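Local coordinates for uncharacterized NTF2-like protein (Cytophaga hutchinsonii ATCC 33406, PDB 3F40) that is of unknown function but adopts the NTF2-like fold of the SnoaL-like family, whose cone-shaped sheet and helices commonly enclose a pocket for small ligands, at residues 65-70 with 74-79; 90-93 with 98-101; 16-21 with 25-30. All coordinates share one frame; numbering follows the deposited sequence. Where two conformers were deposited one is given.

Contact 1. Residues 65-70 with 74-79; sequences KMFEEG and CLIYDI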
ATOM      1  N   LYS A  65       2.022  -7.617  -6.870  1.00 13.68           N
ATOM      2  CA  LYS A  65       3.084  -7.844  -5.872  1.00 14.02           C
ATOM      3  C   LYS A  65       2.465  -8.244  -4.573  1.00 12.82           C
ATOM      4  O   LYS A  65       1.359  -7.815  -4.242  1.00 12.09           O
ATOM      5  CB  LYS A  65       3.928  -6.590  -5.660  1.00 16.20           C
ATOM      6  CG  LYS A  65       4.630  -6.112  -6.895  1.00 19.10           C
ATOM      7  CD  LYS A  65       5.323  -4.793  -6.657  1.00 22.01           C
ATOM      8  CE  LYS A  65       5.900  -4.190  -7.955  1.00 24.02           C
ATOM      9  NZ  LYS A  65       7.079  -4.897  -8.509  1.00 24.23           N
HETATM   10  N   MSE A  66       3.178  -9.090  -3.852  1.00 12.89           N
HETATM   11  CA  MSE A  66       2.757  -9.538  -2.543  1.00 12.59           C
HETATM   12  C   MSE A  66       3.931  -9.459  -1.601  1.00 11.93           C
HETATM   13  O   MSE A  66       5.050  -9.905  -1.928  1.00 14.13           O
HETATM   14  CB  MSE A  66       2.253 -10.963  -2.640  1.00 14.23           C
HETATM   15  CG  MSE A  66       1.855 -11.569  -1.324  1.00 15.14           C
HETATM   16 SE   MSE A  66       1.004 -13.226  -1.625  0.75 27.09          SE
HETATM   17  CE  MSE A  66       0.086 -13.283  -0.038  1.00 17.26           C
ATOM     18  N   PHE A  67       3.655  -8.918  -0.430  1.00  9.84           N
ATOM     19  CA  PHE A  67       4.606  -8.802   0.643  1.00 10.62           C
ATOM     20  C   PHE A  67       4.061  -9.432   1.905  1.00 10.52           C
ATOM     21  O   PHE A  67       2.866  -9.432   2.138  1.00  9.81           O
ATOM     22  CB  PHE A  67       4.904  -7.330   1.011  1.00 11.42           C
ATOM     23  CG  PHE A  67       5.360  -6.494  -0.124  1.00 10.49           C
ATOM     24  CD1 PHE A  67       4.474  -5.869  -0.961  1.00 10.92           C
ATOM     25  CD2 PHE A  67       6.720  -6.248  -0.296  1.00 12.06           C
ATOM     26  CE1 PHE A  67       4.919  -5.060  -1.986  1.00 11.20           C
ATOM     27  CE2 PHE A  67       7.170  -5.437  -1.327  1.00 12.41           C
ATOM     28  CZ  PHE A  67       6.258  -4.862  -2.180  1.00 11.62           C
ATOM     29  N   GLU A  68       4.951  -9.970   2.737  0.50 11.16           N
ATOM     30  CA  GLU A  68       4.569 -10.453   4.078  0.50 11.60           C
ATOM     31  C   GLU A  68       5.609 -10.037   5.104  0.50 10.54           C
ATOM     32  O   GLU A  68       6.812 -10.053   4.849  0.50 13.54           O
ATOM     33  CB  GLU A  68       4.401 -11.987   4.197  0.50 12.85           C
ATOM     34  CG  GLU A  68       3.750 -12.403   5.561  0.50 13.12           C
ATOM     35  CD  GLU A  68       3.334 -13.876   5.636  0.50 15.31           C
ATOM     36  OE1 GLU A  68       4.132 -14.748   5.281  0.50 13.94           O
ATOM     37  OE2 GLU A  68       2.187 -14.156   6.053  0.50 17.04           O
ATOM     38  N   GLU A  69       5.106  -9.670   6.273  1.00 12.89           N
ATOM     39  CA  GLU A  69       5.956  -9.329   7.424  1.00 15.62           C
ATOM     40  C   GLU A  69       5.132  -9.672   8.652  1.00 16.66           C
ATOM     41  O   GLU A  69       4.137  -9.044   8.935  1.00 16.86           O
ATOM     42  CB  GLU A  69       6.346  -7.857   7.386  1.00 17.22           C
ATOM     43  CG  GLU A  69       7.363  -7.429   8.422  1.00 22.48           C
ATOM     44  CD  GLU A  69       8.666  -8.149   8.207  1.00 22.04           C
ATOM     45  OE1 GLU A  69       9.246  -8.033   7.104  1.00 30.07           O
ATOM     46  OE2 GLU A  69       9.103  -8.833   9.143  1.00 38.92           O
ATOM     47  N   GLY A  70       5.692 -10.429   9.579  0.50 16.46           N
ATOM     48  CA  GLY A  70       4.957 -10.703  10.810  0.50 15.94           C
ATOM     49  C   GLY A  70       3.503 -11.102  10.508  0.50 14.53           C
ATOM     50  O   GLY A  70       3.260 -11.947   9.670  0.50 15.47           O
ATOM     51  N   CYS A  74       0.704  -7.474   2.559  0.50  8.30           N
ATOM     52  CA  CYS A  74       0.310  -6.338   1.731  0.50  8.02           C
ATOM     53  C   CYS A  74       0.350  -6.693   0.255  0.50  8.36           C
ATOM     54  O   CYS A  74       1.377  -7.110  -0.273  0.50  8.90           O
ATOM     55  CB  CYS A  74       1.192  -5.114   2.013  0.50  8.97           C
ATOM     56  SG  CYS A  74       0.444  -3.568   1.423  0.50 10.71           S
ATOM     57  N   LEU A  75      -0.785  -6.484  -0.400  1.00  8.49           N
ATOM     58  CA  LEU A  75      -0.926  -6.737  -1.822  1.00  8.95           C
ATOM     59  C   LEU A  75      -0.941  -5.435  -2.592  1.00  8.78           C
ATOM     60  O   LEU A  75      -1.591  -4.477  -2.198  1.00 10.82           O
ATOM     61  CB  LEU A  75      -2.231  -7.480  -2.149  1.00  9.16           C
ATOM     62  CG  LEU A  75      -2.438  -8.832  -1.447  1.00  9.71           C
ATOM     63  CD1 LEU A  75      -3.775  -9.484  -1.904  1.00 11.71           C
ATOM     64  CD2 LEU A  75      -1.299  -9.777  -1.658  1.00 11.83           C
ATOM     65  N   ILE A  76      -0.228  -5.411  -3.709  1.00  8.73           N
ATOM     66  CA  ILE A  76      -0.305  -4.374  -4.703  1.00 10.00           C
ATOM     67  C   ILE A  76      -1.124  -4.978  -5.832  1.00  9.75           C
ATOM     68  O   ILE A  76      -0.736  -5.963  -6.448  1.00 10.59           O
ATOM     69  CB  ILE A  76       1.088  -3.978  -5.219  1.00 10.99           C
ATOM     70  CG1 ILE A  76       1.982  -3.494  -4.078  1.00 11.06           C
ATOM     71  CG2 ILE A  76       1.011  -2.922  -6.308  1.00 13.19           C
ATOM     72  CD1 ILE A  76       1.466  -2.284  -3.322  1.00 12.17           C
ATOM     73  N   TYR A  77      -2.296  -4.403  -6.057  1.00  9.53           N
ATOM     74  CA  TYR A  77      -3.220  -4.972  -7.004  1.00  9.77           C
ATOM     75  C   TYR A  77      -4.080  -3.932  -7.700  1.00 10.74           C
ATOM     76  O   TYR A  77      -4.325  -2.844  -7.197  1.00 11.13           O
ATOM     77  CB  TYR A  77      -4.084  -6.057  -6.348  1.00 10.70           C
ATOM     78  CG  TYR A  77      -4.821  -5.788  -5.017  1.00 10.69           C
ATOM     79  CD1 TYR A  77      -5.022  -4.524  -4.502  1.00 10.30           C
ATOM     80  CD2 TYR A  77      -5.352  -6.851  -4.323  1.00 10.13           C
ATOM     81  CE1 TYR A  77      -5.689  -4.340  -3.283  1.00 10.58           C
ATOM     82  CE2 TYR A  77      -6.027  -6.706  -3.132  1.00 10.16           C
ATOM     83  CZ  TYR A  77      -6.196  -5.444  -2.605  1.00  9.43           C
ATOM     84  OH  TYR A  77      -6.882  -5.286  -1.402  1.00 10.80           O
ATOM     85  N   ASP A  78      -4.541  -4.313  -8.894  1.00 12.07           N
ATOM     86  CA  ASP A  78      -5.518  -3.518  -9.626  1.00 12.85           C
ATOM     87  C   ASP A  78      -6.879  -4.088  -9.250  1.00 12.84           C
ATOM     88  O   ASP A  78      -7.085  -5.323  -9.278  1.00 15.23           O
ATOM     89  CB  ASP A  78      -5.293  -3.580 -11.126  1.00 13.43           C
ATOM     90  CG  ASP A  78      -4.067  -2.831 -11.569  1.00 15.02           C
ATOM     91  OD1 ASP A  78      -3.548  -1.967 -10.843  1.00 17.33           O
ATOM     92  OD2 ASP A  78      -3.635  -3.096 -12.703  1.00 21.21           O
ATOM     93  N   ILE A  79      -7.817  -3.207  -8.913  1.00 12.86           N
ATOM     94  CA  ILE A  79      -9.166  -3.621  -8.572  1.00 12.75           C
ATOM     95  C   ILE A  79     -10.130  -3.070  -9.618  1.00 13.41           C
ATOM     96  O   ILE A  79     -10.157  -1.875  -9.902  1.00 13.98           O
ATOM     97  CB  ILE A  79      -9.627  -3.144  -7.166  1.00 11.96           C
ATOM     98  CG1 ILE A  79      -8.540  -3.322  -6.092  1.00 11.88           C
ATOM     99  CG2 ILE A  79     -10.887  -3.902  -6.788  1.00 12.89           C
ATOM    100  CD1 ILE A  79      -8.925  -2.740  -4.747  1.00 11.99           C
TER

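Contact 2. Residues 90-93 with 98-101; sequences GLYH and EITS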
ATOM      1  N   GLY A  90      -3.458  -3.159  -0.579  1.00  7.70           N
ATOM      2  CA  GLY A  90      -4.331  -3.750   0.430  1.00  7.63           C
ATOM      3  C   GLY A  90      -3.499  -4.375   1.524  1.00  8.10           C
ATOM      4  O   GLY A  90      -2.642  -5.222   1.270  1.00  9.57           O
ATOM      5  N   LEU A  91      -3.761  -3.957   2.762  1.00  7.51           N
ATOM      6  CA  LEU A  91      -3.045  -4.423   3.942  1.00  8.09           C
ATOM      7  C   LEU A  91      -3.966  -5.336   4.753  1.00  7.87           C
ATOM      8  O   LEU A  91      -4.986  -4.906   5.289  1.00  7.83           O
ATOM      9  CB  LEU A  91      -2.625  -3.229   4.780  1.00  8.25           C
ATOM     10  CG  LEU A  91      -1.944  -3.522   6.098  1.00  9.73           C
ATOM     11  CD1 LEU A  91      -0.588  -4.197   5.902  1.00 11.05           C
ATOM     12  CD2 LEU A  91      -1.804  -2.211   6.892  1.00 12.38           C
ATOM     13  N   TYR A  92      -3.616  -6.620   4.781  1.00  7.66           N
ATOM     14  CA  TYR A  92      -4.374  -7.662   5.452  1.00  8.41           C
ATOM     15  C   TYR A  92      -3.651  -8.071   6.730  1.00  9.32           C
ATOM     16  O   TYR A  92      -2.447  -8.390   6.686  1.00 10.91           O
ATOM     17  CB  TYR A  92      -4.520  -8.894   4.527  1.00  8.84           C
ATOM     18  CG  TYR A  92      -5.235  -8.631   3.245  1.00  8.98           C
ATOM     19  CD1 TYR A  92      -4.601  -8.017   2.180  1.00  9.48           C
ATOM     20  CD2 TYR A  92      -6.535  -9.012   3.073  1.00  9.40           C
ATOM     21  CE1 TYR A  92      -5.289  -7.715   1.016  1.00 10.26           C
ATOM     22  CE2 TYR A  92      -7.235  -8.703   1.904  1.00 10.40           C
ATOM     23  CZ  TYR A  92      -6.606  -8.037   0.886  1.00 10.70           C
ATOM     24  OH  TYR A  92      -7.282  -7.704  -0.262  1.00 12.62           O
ATOM     25  N   HIS A  93      -4.394  -8.104   7.836  1.00  8.63           N
ATOM     26  CA  HIS A  93      -3.841  -8.584   9.104  1.00  9.22           C
ATOM     27  C   HIS A  93      -4.458  -9.951   9.406  1.00  9.58           C
ATOM     28  O   HIS A  93      -5.666 -10.126   9.228  1.00 10.11           O
ATOM     29  CB  HIS A  93      -4.162  -7.614  10.242  1.00 10.61           C
ATOM     30  CG  HIS A  93      -3.461  -7.940  11.515  1.00 12.06           C
ATOM     31  ND1 HIS A  93      -2.132  -7.650  11.716  1.00 13.70           N
ATOM     32  CD2 HIS A  93      -3.911  -8.517  12.659  1.00 13.58           C
ATOM     33  CE1 HIS A  93      -1.788  -8.044  12.933  1.00 15.67           C
ATOM     34  NE2 HIS A  93      -2.840  -8.604  13.507  1.00 15.10           N
ATOM     35  N   GLU A  98      -6.973 -16.696  10.578  1.00 11.94           N
ATOM     36  CA  GLU A  98      -8.044 -15.937   9.885  1.00 11.77           C
ATOM     37  C   GLU A  98      -7.590 -14.531   9.553  1.00 11.70           C
ATOM     38  O   GLU A  98      -6.727 -13.983  10.215  1.00 12.18           O
ATOM     39  CB  GLU A  98      -9.295 -15.838  10.748  1.00 12.23           C
ATOM     40  CG  GLU A  98      -9.814 -17.132  11.352  1.00 13.69           C
ATOM     41  CD  GLU A  98     -10.987 -16.880  12.260  1.00 15.88           C
ATOM     42  OE1 GLU A  98     -10.915 -15.986  13.125  1.00 16.26           O
ATOM     43  OE2 GLU A  98     -11.983 -17.613  12.123  1.00 20.63           O
ATOM     44  N   ILE A  99      -8.209 -13.938   8.544  1.00 10.92           N
ATOM     45  CA  ILE A  99      -7.990 -12.515   8.267  1.00  9.59           C
ATOM     46  C   ILE A  99      -8.857 -11.712   9.219  1.00  9.62           C
ATOM     47  O   ILE A  99     -10.072 -11.885   9.230  1.00 10.02           O
ATOM     48  CB  ILE A  99      -8.329 -12.193   6.791  1.00  9.61           C
ATOM     49  CG1 ILE A  99      -7.478 -13.011   5.824  1.00 11.40           C
ATOM     50  CG2 ILE A  99      -8.160 -10.690   6.519  1.00 10.98           C
ATOM     51  CD1 ILE A  99      -7.993 -12.971   4.364  1.00 12.11           C
ATOM     52  N   THR A 100      -8.240 -10.814  10.006  1.00  9.45           N
ATOM     53  CA  THR A 100      -8.982 -10.035  10.988  1.00 10.66           C
ATOM     54  C   THR A 100      -9.256  -8.596  10.533  1.00  9.66           C
ATOM     55  O   THR A 100     -10.150  -7.954  11.050  1.00 10.07           O
ATOM     56  CB  THR A 100      -8.279 -10.013  12.354  1.00 11.30           C
ATOM     57  OG1 THR A 100      -7.020  -9.400  12.200  1.00 12.45           O
ATOM     58  CG2 THR A 100      -8.120 -11.446  12.938  1.00 13.09           C
ATOM     59  N   SER A 101      -8.499  -8.112   9.556  1.00  8.80           N
ATOM     60  CA  SER A 101      -8.730  -6.781   9.019  1.00  9.03           C
ATOM     61  C   SER A 101      -8.147  -6.614   7.648  1.00  8.46           C
ATOM     62  O   SER A 101      -7.167  -7.232   7.299  1.00  8.12           O
ATOM     63  CB  SER A 101      -8.133  -5.707   9.934  1.00  9.00           C
ATOM     64  OG  SER A 101      -6.739  -5.768  10.030  1.00 10.48           O
TER
HETATM   65  O   HOH W   1      -5.333  -4.466   8.074  1.00 10.58           O

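Contact 3. Residues 16-21 with 25-30; sequences IHALNT and PAAKKR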
ATOM      1  N   ILE A  16      -8.468 -13.931  -2.171  1.00 10.82           N
ATOM      2  CA  ILE A  16      -8.540 -13.197  -3.418  1.00 12.27           C
ATOM      3  C   ILE A  16      -9.083 -14.103  -4.527  1.00 12.32           C
ATOM      4  O   ILE A  16      -9.922 -13.657  -5.315  1.00 12.75           O
ATOM      5  CB  ILE A  16      -7.194 -12.610  -3.839  1.00 11.92           C
ATOM      6  CG1 ILE A  16      -6.716 -11.615  -2.794  1.00 12.95           C
ATOM      7  CG2 ILE A  16      -7.278 -11.969  -5.206  1.00 14.39           C
ATOM      8  CD1 ILE A  16      -7.634 -10.415  -2.571  1.00 14.15           C
ATOM      9  N   HIS A  17      -8.646 -15.366  -4.567  1.00 11.59           N
ATOM     10  CA  HIS A  17      -9.157 -16.300  -5.596  1.00 12.21           C
ATOM     11  C   HIS A  17     -10.651 -16.533  -5.451  1.00 12.44           C
ATOM     12  O   HIS A  17     -11.372 -16.606  -6.454  1.00 13.52           O
ATOM     13  CB  HIS A  17      -8.422 -17.628  -5.524  1.00 12.99           C
ATOM     14  CG  HIS A  17      -8.857 -18.582  -6.572  1.00 12.22           C
ATOM     15  ND1 HIS A  17      -8.610 -18.361  -7.904  1.00 16.15           N
ATOM     16  CD2 HIS A  17      -9.543 -19.741  -6.487  1.00 12.54           C
ATOM     17  CE1 HIS A  17      -9.116 -19.369  -8.601  1.00 13.81           C
ATOM     18  NE2 HIS A  17      -9.705 -20.201  -7.772  1.00 13.25           N
ATOM     19  N   ALA A  18     -11.090 -16.673  -4.211  1.00 12.09           N
ATOM     20  CA  ALA A  18     -12.511 -16.834  -3.950  1.00 13.00           C
ATOM     21  C   ALA A  18     -13.290 -15.615  -4.462  1.00 13.22           C
ATOM     22  O   ALA A  18     -14.318 -15.743  -5.131  1.00 13.60           O
ATOM     23  CB  ALA A  18     -12.773 -17.113  -2.471  1.00 12.70           C
ATOM     24  N   LEU A  19     -12.833 -14.414  -4.192  1.00 12.17           N
ATOM     25  CA  LEU A  19     -13.545 -13.236  -4.698  1.00 12.31           C
ATOM     26  C   LEU A  19     -13.535 -13.209  -6.229  1.00 13.22           C
ATOM     27  O   LEU A  19     -14.545 -12.929  -6.883  1.00 12.83           O
ATOM     28  CB  LEU A  19     -12.923 -11.956  -4.136  1.00 12.50           C
ATOM     29  CG  LEU A  19     -13.040 -11.741  -2.637  1.00 12.14           C
ATOM     30  CD1 LEU A  19     -12.247 -10.517  -2.203  1.00 13.13           C
ATOM     31  CD2 LEU A  19     -14.500 -11.608  -2.211  1.00 14.06           C
ATOM     32  N   ASN A  20     -12.402 -13.523  -6.816  1.00 13.54           N
ATOM     33  CA  ASN A  20     -12.279 -13.459  -8.284  1.00 13.74           C
ATOM     34  C   ASN A  20     -13.177 -14.452  -9.002  1.00 14.90           C
ATOM     35  O   ASN A  20     -13.629 -14.191 -10.104  1.00 17.07           O
ATOM     36  CB  ASN A  20     -10.836 -13.668  -8.738  1.00 14.47           C
ATOM     37  CG  ASN A  20     -10.016 -12.405  -8.666  1.00 13.86           C
ATOM     38  OD1 ASN A  20     -10.572 -11.316  -8.592  1.00 16.63           O
ATOM     39  ND2 ASN A  20      -8.673 -12.531  -8.679  1.00 14.73           N
ATOM     40  N   THR A  21     -13.421 -15.563  -8.343  1.00 13.64           N
ATOM     41  CA  THR A  21     -14.267 -16.606  -8.917  1.00 14.44           C
ATOM     42  C   THR A  21     -15.686 -16.521  -8.378  1.00 14.90           C
ATOM     43  O   THR A  21     -16.502 -17.426  -8.544  1.00 14.44           O
ATOM     44  CB  THR A  21     -13.697 -17.994  -8.682  1.00 15.18           C
ATOM     45  OG1 THR A  21     -13.514 -18.238  -7.273  1.00 15.13           O
ATOM     46  CG2 THR A  21     -12.376 -18.160  -9.495  1.00 15.70           C
ATOM     47  N   PRO A  25     -19.149 -17.644  -0.435  1.00 17.85           N
ATOM     48  CA  PRO A  25     -19.057 -18.421   0.786  1.00 18.11           C
ATOM     49  C   PRO A  25     -17.622 -18.888   1.134  1.00 18.49           C
ATOM     50  O   PRO A  25     -17.241 -18.879   2.317  1.00 18.45           O
ATOM     51  CB  PRO A  25     -19.994 -19.625   0.501  1.00 19.71           C
ATOM     52  CG  PRO A  25     -20.988 -19.079  -0.400  1.00 20.04           C
ATOM     53  CD  PRO A  25     -20.192 -18.171  -1.333  1.00 18.53           C
ATOM     54  N   ALA A  26     -16.843 -19.203   0.106  1.00 17.69           N
ATOM     55  CA  ALA A  26     -15.429 -19.602   0.326  1.00 18.20           C
ATOM     56  C   ALA A  26     -14.649 -18.408   0.871  1.00 17.10           C
ATOM     57  O   ALA A  26     -13.800 -18.545   1.763  1.00 17.06           O
ATOM     58  CB  ALA A  26     -14.768 -20.112  -0.936  1.00 18.46           C
ATOM     59  N   ALA A  27     -14.898 -17.247   0.292  1.00 15.66           N
ATOM     60  CA  ALA A  27     -14.162 -16.039   0.705  1.00 14.40           C
ATOM     61  C   ALA A  27     -14.464 -15.772   2.196  1.00 13.40           C
ATOM     62  O   ALA A  27     -13.569 -15.456   3.021  1.00 14.20           O
ATOM     63  CB  ALA A  27     -14.503 -14.858  -0.219  1.00 13.95           C
ATOM     64  N   LYS A  28     -15.742 -15.865   2.575  0.50 13.67           N
ATOM     65  CA  LYS A  28     -16.114 -15.527   3.965  0.50 14.14           C
ATOM     66  C   LYS A  28     -15.421 -16.433   4.958  0.50 15.26           C
ATOM     67  O   LYS A  28     -15.126 -16.039   6.086  0.50 15.18           O
ATOM     68  CB  LYS A  28     -17.634 -15.558   4.221  0.50 14.01           C
ATOM     69  CG  LYS A  28     -18.025 -15.112   5.639  0.50 14.05           C
ATOM     70  CD  LYS A  28     -19.543 -15.093   5.843  0.50 15.63           C
ATOM     71  CE  LYS A  28     -19.920 -14.520   7.202  0.50 16.58           C
ATOM     72  NZ  LYS A  28     -19.656 -15.461   8.315  0.50 21.79           N
ATOM     73  N   LYS A  29     -15.157 -17.656   4.524  1.00 16.01           N
ATOM     74  CA  LYS A  29     -14.524 -18.637   5.421  1.00 16.99           C
ATOM     75  C   LYS A  29     -13.143 -18.204   5.913  1.00 16.53           C
ATOM     76  O   LYS A  29     -12.678 -18.691   6.944  1.00 17.79           O
ATOM     77  CB  LYS A  29     -14.419 -20.042   4.769  1.00 18.49           C
ATOM     78  CG  LYS A  29     -15.729 -20.806   4.778  1.00 22.45           C
ATOM     79  CD  LYS A  29     -15.555 -22.154   4.083  1.00 25.20           C
ATOM     80  N   ARG A  30     -12.496 -17.359   5.129  1.00 15.32           N
ATOM     81  CA  ARG A  30     -11.101 -16.937   5.387  1.00 14.39           C
ATOM     82  C   ARG A  30     -11.098 -15.746   6.385  1.00 13.65           C
ATOM     83  O   ARG A  30     -10.037 -15.362   6.863  1.00 13.51           O
ATOM     84  CB  ARG A  30     -10.332 -16.573   4.093  1.00 15.30           C
ATOM     85  CG  ARG A  30      -9.640 -17.741   3.324  1.00 17.58           C
ATOM     86  CD  ARG A  30     -10.562 -18.569   2.568  1.00 18.50           C
ATOM     87  NE  ARG A  30      -9.901 -19.743   2.005  1.00 16.30           N
ATOM     88  CZ  ARG A  30     -10.590 -20.726   1.461  1.00 16.71           C
ATOM     89  NH1 ARG A  30     -11.907 -20.656   1.431  1.00 18.27           N
ATOM     90  NH2 ARG A  30      -9.974 -21.791   0.971  1.00 17.50           N
TER

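Contact 1. Residues 65-70 with 74-79
Lys65, Met66 and Phe67 pair in antiparallel register with Ile76, Leu75 and Cys74, the axes of the two short strands approaching to 4.8 Å. Lys65 with Ile76 and Phe67 with Cys74 are hydrogen-bonded pairs, each exchanging two backbone bonds; Phe67 N reaches Cys74 O at 2.9 Å, as does Cys74 N to Phe67 O. Met66 and Leu75 form the non-hydrogen-bonded pair between them.

Side chains alternate between the two faces of this beta hairpin. On one face Met66, a selenomethionine in the crystal, and Leu75 lie side by side and point the same way. With CG opposite its backbone N (chi1 177°) and the rest of the chain extended, Met66 runs past a single methyl of its partner, Leu75 CD2, which sits 3.6 Å from Met66 CG. This face is covered by helix 8-20, where Met66 touches Arg9 and Leu13 and Leu75 touches Ile16.

The other face carries Lys65, Phe67, Cys74 and Ile76. The Phe67 ring turns its edge to the neighbouring strand: Phe67 CE1 meets Ile76 CG1 at 3.9 Å, and Phe67 CD1 lies 3.4 Å from Cys74 O, both partners in the ring plane. Lys65 CB packs on Ile76 CB at 3.9 Å, while Lys65 NZ leads away to a salt bridge with Asp72 of the second subunit, and Phe67 packs on Phe67 of that subunit. One hairpin thus serves two environments, a largely apolar pair, Met66 with Leu75, against its own helix and a face combining aromatic packing with charge pairing at the dimer interface.

Contact 2. Residues 90-93 with 98-101
The imidazole of His93 presents its edge to Thr100, whose hydroxyl OG1 lies in the ring plane 3.3 Å from His93 CD2, and the Tyr92 ring likewise takes a neighbour at its edge, with Ile99 CG2 4.2 Å from Tyr92 CD2. The two rings leave strand 84-95 on different sides of the sheet: Tyr92 turns to helix 8-20, where it touches Ile16, whereas His93 shares its side with Ser101. The imidazole is held at both nitrogens, ND1 by Asp72 and NE2 by Glu95.

Behind the rings the backbone departs from regular pairing. His93 N donates to Ser101 O at 3.0 Å and nearly straight (167°), while His93 O accepts from Thr100 N at 2.8 Å and only weakly from Ser101 N. Two consecutive residues therefore face one, the definition of a classic beta bulge.

The hydroxyl of Ser101 stands between its own backbone N and carbonyl carbon (chi1 65°), which sets OG 3.2 Å from His93 CB. A water bridges Ser101 OG to the other strand, donating to Leu91 O at 2.8 Å and lying 2.7 Å from Ser101 OG. The chemistry implies that the bulge is held by bonds to both polar backbone atoms of His93, with the water linking Ser101 to the carbonyl of Leu91, two residues before His93.

Contact 3. Residues 16-21 with 25-30
Leu19 directs CG opposite its own carbonyl carbon (chi1 -66°) and then continues extended to CD1, a combination that leaves its other branch, CD2, to meet Ala27 CB at 3.8 Å. Ala18, Ala26 and Ala27 have no such torsions to adjust; their CB atoms are directed toward the opposing helix. The motif is an antiparallel pair of consecutive helices, 8-20 and 24-29, on the helical side of the NTF2-like fold.

The axes of the short helical segments 16-20 and 25-29 come within 8.0 Å at 159° to one another, a close approach consistent with alanine meeting alanine. Ala18 CB is the atom common to most of the contacts: it packs 3.6 Å from Ala27 CB and 3.9 Å from Ala26 CB, and also lies 3.5 Å from the backbone atom Ala27 N. Ala27 CB touches both Ala18 CB and Leu19 CD2. No hydrogen bond crosses between the segments, and the contact is purely apolar. Around it, Met51 of helix 47-57 covers Leu19 and Ala27, Phe15 reaches Ala27, and Tyr61 of strand 60-69 touches Leu19.

Polar bonds flank the apolar patch. At the end of helix 8-20, His17 O accepts from both the hydroxyl and the backbone N of Thr21, which approach from opposite faces of its plane. Arg30 folds back along helix 24-29, and its NH2 also forms a salt bridge with Glu14, tying the two helices together beyond the alanines. The other terminal nitrogen, Arg30 NH1, donates to Ala26 O at 2.9 Å, with that oxygen close to the guanidinium plane although the donor stands above the plane of the carbonyl.

Along the chain the contacts come in series, contact 3 first, then contact 1, then contact 2. The two strand pairings belong to one mixed sheet, their centres about 11 Å apart; strands 72-81 and 84-95 are neighbours in it, joined by a backbone bond between Leu75 and Gly90 and by the paired hydroxyls of Tyr77 and Tyr92. Contact 3 lies to one side of that sheet, its centre about 17 Å from that of contact 1 and 14 Å from that of contact 2. Ile16 bridges them, packing on Leu75, Tyr77 and Tyr92, while Arg30 O bonds to Ile99 N. Helices and curved sheet are thus integrated into a single NTF2-like domain.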